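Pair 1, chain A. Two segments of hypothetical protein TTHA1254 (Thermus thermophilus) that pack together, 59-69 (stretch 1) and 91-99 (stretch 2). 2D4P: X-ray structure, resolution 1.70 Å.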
# COMPACT_ATOMS: atom_id res chain seq x y z
N GLU A 59 -6.76 -20.49 6.06
CA GLU A 59 -7.75 -20.37 7.14
C GLU A 59 -7.89 -18.89 7.43
O GLU A 59 -8.96 -18.29 7.23
CB GLU A 59 -7.33 -21.16 8.39
CG GLU A 59 -8.33 -21.11 9.54
CD GLU A 59 -7.84 -21.90 10.75
OE1 GLU A 59 -6.95 -21.42 11.47
OE2 GLU A 59 -8.31 -23.02 10.95
N ALA A 60 -6.79 -18.29 7.85
CA ALA A 60 -6.74 -16.85 8.02
C ALA A 60 -6.40 -16.19 6.69
O ALA A 60 -6.03 -16.87 5.71
CB ALA A 60 -5.69 -16.52 9.04
N THR A 61 -6.55 -14.88 6.66
CA THR A 61 -6.20 -14.04 5.52
C THR A 61 -5.16 -13.01 5.94
O THR A 61 -5.15 -12.54 7.07
CB THR A 61 -7.47 -13.38 5.00
OG1 THR A 61 -8.36 -14.40 4.53
CG2 THR A 61 -7.23 -12.42 3.82
N THR A 62 -4.25 -12.70 5.02
CA THR A 62 -3.33 -11.60 5.18
C THR A 62 -3.62 -10.55 4.13
O THR A 62 -3.95 -10.91 2.98
CB THR A 62 -1.87 -12.10 4.96
OG1 THR A 62 -1.51 -13.02 6.01
CG2 THR A 62 -0.89 -10.96 5.06
N VAL A 63 -3.52 -9.27 4.50
CA VAL A 63 -3.52 -8.22 3.51
C VAL A 63 -2.07 -7.85 3.23
O VAL A 63 -1.34 -7.45 4.12
CB VAL A 63 -4.38 -7.00 3.96
CG1 VAL A 63 -3.99 -5.76 3.12
CG2 VAL A 63 -5.85 -7.33 3.79
N LEU A 64 -1.65 -8.05 1.98
CA LEU A 64 -0.33 -7.67 1.54
C LEU A 64 -0.37 -6.34 0.81
O LEU A 64 -1.15 -6.13 -0.13
CB LEU A 64 0.22 -8.73 0.59
CG LEU A 64 1.67 -8.60 0.16
CD1 LEU A 64 2.68 -8.59 1.34
CD2 LEU A 64 1.97 -9.75 -0.83
N VAL A 65 0.47 -5.42 1.28
CA VAL A 65 0.65 -4.14 0.60
C VAL A 65 1.74 -4.36 -0.46
O VAL A 65 2.93 -4.41 -0.15
CB VAL A 65 1.06 -3.01 1.58
CG1 VAL A 65 1.15 -1.69 0.82
CG2 VAL A 65 0.11 -2.88 2.75
N THR A 66 1.29 -4.49 -1.68
CA THR A 66 2.09 -4.73 -2.83
C THR A 66 2.96 -3.56 -3.16
O THR A 66 4.12 -3.71 -3.61
CB THR A 66 1.06 -5.07 -4.00
OG1 THR A 66 0.24 -6.18 -3.55
CG2 THR A 66 1.77 -5.53 -5.15
N ARG A 67 2.41 -2.36 -2.97
CA ARG A 67 3.11 -1.14 -3.25
C ARG A 67 2.60 0.00 -2.41
O ARG A 67 1.39 0.18 -2.28
CB ARG A 67 2.95 -0.76 -4.73
CG ARG A 67 3.82 0.40 -5.10
CD ARG A 67 3.94 0.58 -6.57
NE ARG A 67 4.83 1.69 -6.88
CZ ARG A 67 4.93 2.18 -8.10
NH1 ARG A 67 4.20 1.66 -9.08
NH2 ARG A 67 5.74 3.22 -8.33
N ILE A 68 3.52 0.82 -1.92
CA ILE A 68 3.13 2.05 -1.24
C ILE A 68 4.10 3.15 -1.68
O ILE A 68 5.31 2.93 -1.79
CB ILE A 68 3.05 1.87 0.30
CG1 ILE A 68 2.42 3.13 0.92
CG2 ILE A 68 4.41 1.58 0.94
CD1 ILE A 68 2.16 2.99 2.45
N GLU A 69 3.53 4.30 -1.99
CA GLU A 69 4.27 5.47 -2.37
C GLU A 69 3.73 6.64 -1.58
O GLU A 69 2.53 6.71 -1.31
CB GLU A 69 4.15 5.74 -3.88
CG GLU A 69 4.60 4.61 -4.78
CD GLU A 69 6.09 4.26 -4.67
OE1 GLU A 69 6.88 5.05 -4.14
OE2 GLU A 69 6.47 3.17 -5.15
N GLY A 91 -11.96 -8.59 8.92
CA GLY A 91 -11.53 -9.70 9.79
C GLY A 91 -10.23 -10.34 9.40
O GLY A 91 -9.99 -11.52 9.65
N VAL A 92 -9.37 -9.55 8.77
CA VAL A 92 -8.06 -10.03 8.28
C VAL A 92 -7.11 -10.12 9.51
O VAL A 92 -7.11 -9.25 10.36
CB VAL A 92 -7.55 -9.03 7.24
CG1 VAL A 92 -6.04 -9.10 7.05
CG2 VAL A 92 -8.29 -9.23 5.89
N TYR A 93 -6.31 -11.19 9.55
CA TYR A 93 -5.43 -11.50 10.68
C TYR A 93 -4.20 -10.61 10.77
O TYR A 93 -3.80 -10.24 11.88
CB TYR A 93 -5.02 -12.96 10.59
CG TYR A 93 -4.16 -13.40 11.77
CD1 TYR A 93 -4.75 -13.75 12.97
CD2 TYR A 93 -2.78 -13.41 11.67
CE1 TYR A 93 -3.97 -14.14 14.06
CE2 TYR A 93 -1.99 -13.83 12.73
CZ TYR A 93 -2.58 -14.16 13.93
OH TYR A 93 -1.80 -14.57 15.02
N GLU A 94 -3.57 -10.30 9.64
CA GLU A 94 -2.38 -9.46 9.64
C GLU A 94 -2.22 -8.71 8.35
O GLU A 94 -2.81 -9.06 7.34
CB GLU A 94 -1.13 -10.26 9.91
CG GLU A 94 -0.77 -11.31 8.87
CD GLU A 94 0.52 -12.03 9.24
OE1 GLU A 94 0.65 -12.46 10.39
OE2 GLU A 94 1.44 -12.10 8.38
N VAL A 95 -1.39 -7.67 8.41
CA VAL A 95 -1.04 -6.88 7.26
C VAL A 95 0.48 -6.96 7.12
O VAL A 95 1.22 -6.84 8.11
CB VAL A 95 -1.46 -5.41 7.43
CG1 VAL A 95 -1.05 -4.57 6.26
CG2 VAL A 95 -3.01 -5.28 7.73
N ALA A 96 0.94 -7.18 5.91
CA ALA A 96 2.37 -7.35 5.63
C ALA A 96 2.80 -6.52 4.45
O ALA A 96 2.00 -6.20 3.55
CB ALA A 96 2.68 -8.85 5.36
N LEU A 97 4.10 -6.19 4.42
CA LEU A 97 4.67 -5.35 3.38
C LEU A 97 6.13 -5.79 3.21
O LEU A 97 6.80 -6.10 4.20
CB LEU A 97 4.60 -3.89 3.85
CG LEU A 97 5.01 -2.72 2.96
CD1 LEU A 97 4.20 -1.51 3.31
CD2 LEU A 97 6.48 -2.44 3.13
N HIS A 98 6.62 -5.81 1.97
CA HIS A 98 8.04 -6.04 1.70
C HIS A 98 8.76 -4.67 1.58
O HIS A 98 8.55 -3.93 0.62
CB HIS A 98 8.23 -6.90 0.44
CG HIS A 98 7.51 -8.23 0.50
ND1 HIS A 98 7.14 -8.92 -0.64
CD2 HIS A 98 7.15 -9.01 1.54
CE1 HIS A 98 6.54 -10.05 -0.29
NE2 HIS A 98 6.53 -10.13 1.02
N LEU A 99 9.55 -4.33 2.57
CA LEU A 99 10.15 -3.03 2.73
C LEU A 99 11.60 -2.96 2.14
O LEU A 99 12.44 -3.78 2.44
CB LEU A 99 10.15 -2.67 4.23
CG LEU A 99 11.01 -1.50 4.72
CD1 LEU A 99 10.48 -0.15 4.22
CD2 LEU A 99 11.17 -1.51 6.25
O HOH W 1 -8.08 -13.71 8.86
O HOH W 2 1.01 -13.69 5.75
O HOH W 3 5.31 -5.06 -0.42

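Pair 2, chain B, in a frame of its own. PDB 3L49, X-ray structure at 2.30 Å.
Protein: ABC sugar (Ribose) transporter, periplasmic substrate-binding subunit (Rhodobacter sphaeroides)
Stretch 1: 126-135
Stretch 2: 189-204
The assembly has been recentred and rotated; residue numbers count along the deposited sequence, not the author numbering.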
# COMPACT_ATOMS: atom_id res chain seq x y z
N GLY B 126 -11.93 -18.40 -14.90
CA GLY B 126 -10.97 -17.62 -15.68
C GLY B 126 -9.61 -17.52 -15.03
O GLY B 126 -9.46 -17.82 -13.84
N ASN B 127 -8.61 -17.08 -15.80
CA ASN B 127 -7.24 -16.97 -15.30
C ASN B 127 -6.82 -15.55 -14.92
O ASN B 127 -7.32 -14.58 -15.48
CB ASN B 127 -6.25 -17.59 -16.29
CG ASN B 127 -6.63 -19.01 -16.68
OD1 ASN B 127 -6.93 -19.84 -15.82
ND2 ASN B 127 -6.61 -19.29 -17.98
N VAL B 128 -5.90 -15.45 -13.97
CA VAL B 128 -5.59 -14.18 -13.32
C VAL B 128 -4.09 -13.92 -13.39
O VAL B 128 -3.29 -14.68 -12.84
CB VAL B 128 -6.06 -14.15 -11.83
CG1 VAL B 128 -5.56 -12.90 -11.10
CG2 VAL B 128 -7.57 -14.23 -11.73
N LEU B 129 -3.74 -12.82 -14.05
CA LEU B 129 -2.37 -12.31 -14.06
C LEU B 129 -2.10 -11.53 -12.78
O LEU B 129 -2.83 -10.59 -12.46
CB LEU B 129 -2.15 -11.43 -15.28
CG LEU B 129 -0.71 -11.02 -15.57
CD1 LEU B 129 0.18 -12.25 -15.75
CD2 LEU B 129 -0.65 -10.10 -16.79
N VAL B 130 -1.04 -11.90 -12.05
CA VAL B 130 -0.75 -11.33 -10.73
C VAL B 130 0.61 -10.64 -10.67
O VAL B 130 1.63 -11.25 -10.99
CB VAL B 130 -0.83 -12.42 -9.59
CG1 VAL B 130 -0.27 -11.90 -8.26
CG2 VAL B 130 -2.25 -12.88 -9.39
N PHE B 131 0.61 -9.38 -10.26
CA PHE B 131 1.83 -8.67 -9.95
C PHE B 131 2.13 -8.78 -8.46
O PHE B 131 1.34 -8.33 -7.63
CB PHE B 131 1.70 -7.20 -10.35
CG PHE B 131 1.82 -6.96 -11.83
CD1 PHE B 131 0.75 -7.23 -12.68
CD2 PHE B 131 3.00 -6.47 -12.37
CE1 PHE B 131 0.85 -7.01 -14.04
CE2 PHE B 131 3.12 -6.24 -13.73
CZ PHE B 131 2.04 -6.51 -14.57
N ASN B 132 3.27 -9.38 -8.13
CA ASN B 132 3.64 -9.64 -6.73
C ASN B 132 5.10 -9.29 -6.43
O ASN B 132 5.90 -10.15 -6.02
CB ASN B 132 3.33 -11.11 -6.37
CG ASN B 132 3.40 -11.38 -4.88
OD1 ASN B 132 3.22 -10.48 -4.05
ND2 ASN B 132 3.67 -12.63 -4.53
N GLY B 133 5.45 -8.03 -6.62
CA GLY B 133 6.83 -7.59 -6.47
C GLY B 133 7.13 -6.87 -5.17
O GLY B 133 8.23 -6.35 -4.98
N PHE B 134 6.15 -6.86 -4.27
CA PHE B 134 6.26 -6.09 -3.03
C PHE B 134 5.83 -6.87 -1.79
O PHE B 134 5.45 -6.28 -0.78
CB PHE B 134 5.46 -4.77 -3.14
CG PHE B 134 6.13 -3.74 -4.01
CD1 PHE B 134 5.74 -3.58 -5.34
CD2 PHE B 134 7.15 -2.94 -3.50
CE1 PHE B 134 6.37 -2.62 -6.15
CE2 PHE B 134 7.78 -1.98 -4.30
CZ PHE B 134 7.39 -1.82 -5.63
N TYR B 135 5.94 -8.20 -1.87
CA TYR B 135 5.53 -9.12 -0.81
C TYR B 135 6.24 -8.92 0.54
O TYR B 135 5.68 -9.23 1.58
CB TYR B 135 5.67 -10.57 -1.28
CG TYR B 135 4.92 -11.56 -0.42
CD1 TYR B 135 3.54 -11.70 -0.55
CD2 TYR B 135 5.59 -12.35 0.51
CE1 TYR B 135 2.84 -12.61 0.24
CE2 TYR B 135 4.90 -13.27 1.31
CZ TYR B 135 3.53 -13.40 1.16
OH TYR B 135 2.83 -14.29 1.93
N GLU B 189 -9.33 -15.40 -26.71
CA GLU B 189 -10.36 -14.61 -26.03
C GLU B 189 -10.83 -15.10 -24.65
O GLU B 189 -11.82 -14.59 -24.12
CB GLU B 189 -11.57 -14.40 -26.95
CG GLU B 189 -11.49 -13.13 -27.81
CD GLU B 189 -10.41 -13.18 -28.87
OE1 GLU B 189 -10.56 -13.95 -29.85
OE2 GLU B 189 -9.41 -12.44 -28.74
N GLY B 190 -10.12 -16.06 -24.06
CA GLY B 190 -10.44 -16.53 -22.71
C GLY B 190 -9.25 -16.96 -21.86
O GLY B 190 -9.44 -17.50 -20.78
N ASP B 191 -8.03 -16.70 -22.34
CA ASP B 191 -6.81 -17.18 -21.69
C ASP B 191 -6.46 -16.40 -20.42
O ASP B 191 -5.87 -16.93 -19.49
CB ASP B 191 -5.62 -17.15 -22.65
CG ASP B 191 -5.76 -18.12 -23.82
OD1 ASP B 191 -6.66 -18.99 -23.80
OD2 ASP B 191 -4.94 -18.01 -24.77
N VAL B 192 -6.81 -15.12 -20.41
CA VAL B 192 -6.57 -14.26 -19.26
C VAL B 192 -7.82 -13.39 -19.10
O VAL B 192 -8.40 -12.93 -20.09
CB VAL B 192 -5.23 -13.46 -19.40
CG1 VAL B 192 -5.08 -12.84 -20.79
CG2 VAL B 192 -5.05 -12.42 -18.28
N GLY B 193 -8.26 -13.22 -17.86
CA GLY B 193 -9.53 -12.56 -17.60
C GLY B 193 -9.47 -11.49 -16.55
O GLY B 193 -10.41 -10.70 -16.41
N ALA B 194 -8.38 -11.45 -15.80
CA ALA B 194 -8.22 -10.49 -14.71
C ALA B 194 -6.76 -10.17 -14.46
O ALA B 194 -5.89 -10.99 -14.75
CB ALA B 194 -8.87 -11.01 -13.44
N ILE B 195 -6.49 -8.98 -13.94
CA ILE B 195 -5.15 -8.61 -13.52
C ILE B 195 -5.21 -8.00 -12.12
O ILE B 195 -6.03 -7.12 -11.85
CB ILE B 195 -4.43 -7.64 -14.52
CG1 ILE B 195 -4.47 -8.19 -15.95
CG2 ILE B 195 -2.98 -7.41 -14.12
CD1 ILE B 195 -3.72 -7.33 -17.00
N TRP B 196 -4.33 -8.48 -11.24
CA TRP B 196 -4.30 -8.08 -9.84
C TRP B 196 -2.95 -7.47 -9.44
O TRP B 196 -1.89 -7.93 -9.89
CB TRP B 196 -4.62 -9.32 -8.95
CG TRP B 196 -4.66 -9.02 -7.48
CD1 TRP B 196 -5.75 -8.66 -6.75
CD2 TRP B 196 -3.55 -9.04 -6.57
NE1 TRP B 196 -5.40 -8.45 -5.44
CE2 TRP B 196 -4.06 -8.67 -5.30
CE3 TRP B 196 -2.19 -9.33 -6.69
CZ2 TRP B 196 -3.24 -8.59 -4.16
CZ3 TRP B 196 -1.38 -9.24 -5.56
CH2 TRP B 196 -1.91 -8.87 -4.32
N ALA B 197 -2.99 -6.45 -8.58
CA ALA B 197 -1.81 -5.99 -7.83
C ALA B 197 -2.20 -5.53 -6.43
O ALA B 197 -3.36 -5.22 -6.17
CB ALA B 197 -1.08 -4.88 -8.57
N CYS B 198 -1.22 -5.47 -5.52
CA CYS B 198 -1.49 -5.08 -4.13
C CYS B 198 -1.60 -3.56 -4.00
O CYS B 198 -1.87 -3.03 -2.92
CB CYS B 198 -0.42 -5.63 -3.17
SG CYS B 198 1.23 -4.87 -3.31
N TRP B 199 -1.39 -2.86 -5.12
CA TRP B 199 -1.53 -1.41 -5.17
C TRP B 199 -1.91 -0.90 -6.56
O TRP B 199 -1.76 -1.61 -7.55
CB TRP B 199 -0.30 -0.69 -4.58
CG TRP B 199 0.99 -0.86 -5.33
CD1 TRP B 199 1.55 -2.03 -5.76
CD2 TRP B 199 1.90 0.18 -5.71
NE1 TRP B 199 2.73 -1.78 -6.41
CE2 TRP B 199 2.98 -0.43 -6.38
CE3 TRP B 199 1.90 1.57 -5.55
CZ2 TRP B 199 4.05 0.30 -6.90
CZ3 TRP B 199 2.97 2.29 -6.06
CH2 TRP B 199 4.02 1.66 -6.73
N ASP B 200 -2.41 0.34 -6.58
CA ASP B 200 -3.03 1.03 -7.73
C ASP B 200 -2.16 1.27 -8.95
O ASP B 200 -2.60 1.08 -10.09
CB ASP B 200 -3.44 2.43 -7.28
CG ASP B 200 -4.90 2.58 -7.10
OD1 ASP B 200 -5.64 1.75 -7.65
OD2 ASP B 200 -5.30 3.53 -6.41
N VAL B 201 -0.96 1.77 -8.68
CA VAL B 201 -0.09 2.39 -9.68
C VAL B 201 0.25 1.47 -10.88
O VAL B 201 0.05 1.90 -12.02
CB VAL B 201 1.12 3.13 -9.01
CG1 VAL B 201 2.07 3.73 -10.03
CG2 VAL B 201 0.60 4.24 -8.08
N PRO B 202 0.69 0.20 -10.64
CA PRO B 202 0.88 -0.68 -11.81
C PRO B 202 -0.40 -0.97 -12.60
O PRO B 202 -0.34 -1.20 -13.81
CB PRO B 202 1.43 -1.98 -11.20
CG PRO B 202 1.06 -1.92 -9.76
CD PRO B 202 1.04 -0.48 -9.38
N MET B 203 -1.55 -0.94 -11.93
CA MET B 203 -2.82 -1.21 -12.61
C MET B 203 -3.23 -0.08 -13.55
O MET B 203 -3.98 -0.30 -14.49
CB MET B 203 -3.92 -1.58 -11.61
CG MET B 203 -3.70 -2.90 -10.87
SD MET B 203 -3.50 -4.34 -11.94
CE MET B 203 -1.72 -4.46 -12.15
N ILE B 204 -2.71 1.13 -13.30
CA ILE B 204 -2.89 2.26 -14.21
C ILE B 204 -2.25 1.94 -15.56
O ILE B 204 -2.87 2.13 -16.61
CB ILE B 204 -2.33 3.59 -13.63
CG1 ILE B 204 -3.14 4.01 -12.40
CG2 ILE B 204 -2.40 4.72 -14.66
CD1 ILE B 204 -2.38 4.93 -11.43

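The sharpest difference lies at one matched position, Ala96(A) in pair 1 and Trp196(B) in pair 2, where the smallest of side chains in one sheet answers to the largest in the other. In pair 1 the methyl of Ala96(A) leaves room beside the strand, and Leu64(A), with chi1 t and chi2 p, reaches across to fill it: its CD1 lies 4.0 Å from Ala96(A) CB and also sits over one face of the His98(A) ring, 4.2 Å from His98(A) NE2. In pair 2 the reach is reversed. The indole of Trp196(B) covers the ground, and the shorter, beta-branched Val130(B), the counterpart of Leu64(A), suffices to meet it, with Val130(B) CG1 3.6 Å from Trp196(B) CE3.

These exchanges take place on nearly identical backbones. Fourteen central residues superpose with an RMSD of 0.5 Å, and in each pair two parallel strands cross at -29°. The same ladder holds them together. Val63(A) N donates to Glu94(A) O at 2.9 Å, Ala96(A) N to Val63(A) O at 2.9 Å, and Val65(A) N to Ala96(A) O at 2.8 Å; in pair 2, Leu129(B) N bonds Ala194(B) O, Trp196(B) N bonds Leu129(B) O, and Phe131(B) N bonds Trp196(B) O, each at 2.9 Å. Val63(A) bonds Glu94(A) through its N and Ala96(A) through its O, the residues before and after its bridge partner Val95(A); Leu129(B) does the same with Ala194(B) and Trp196(B), around Ile195(B). This is the parallel pattern, and it depends on no particular side chain.

On the face of Val63(A) and Val65(A), packing is aliphatic. Val65(A) CG2 lies 4.1 Å from Val95(A) CG1, while Leu97(A) CD1 approaches both Val65(A) CB and Ile68(A) CG2 at 3.9 Å. Pair 2 moves the bulk to the other strand: Phe131(B) matches Val65(A), and Ala197(B) matches Leu97(A). The small Ala197(B) meets the phenylalanine at its base, CB to CB 4.0 Å, while the ring extends to Ile195(B), whose CG2 lies at the ring edge, 3.9 Å from Phe131(B) CE1. Met203(B), from the following helix, adds its flexible end, CE 3.7 Å from Phe131(B) CD1.

The two entrances to the ladder differ in chemistry. Tyr93(A) N bonds Thr61(A) O at 3.1 Å, as Gly193(B) N bonds Asn127(B) O at 2.9 Å. Tyr93(A) also packs its CB 3.9 Å from Ala60(A) CB, a contact unavailable to the matched glycines, Gly193(B) and Gly126(B); the backbone angles of Gly126(B) by themselves call for glycine. At the position of Thr61(A), whose CG2 packs 3.9 Å from Val92(A) CG2, Asn127(B) uses its amide, ND2 donating to Asp191(B) O at 2.9 Å. One position on, Thr62(A) and Glu94(A) are polar and share a water, 2.6 Å from Thr62(A) OG1 and 3.1 Å from Glu94(A) OE2, which suits their partial exposure. Their buried counterparts, Val128(B) and Ala194(B), have no polar side-chain atom to offer a water and make an apolar contact, Val128(B) CG2 to Ala194(B) CB at 3.9 Å.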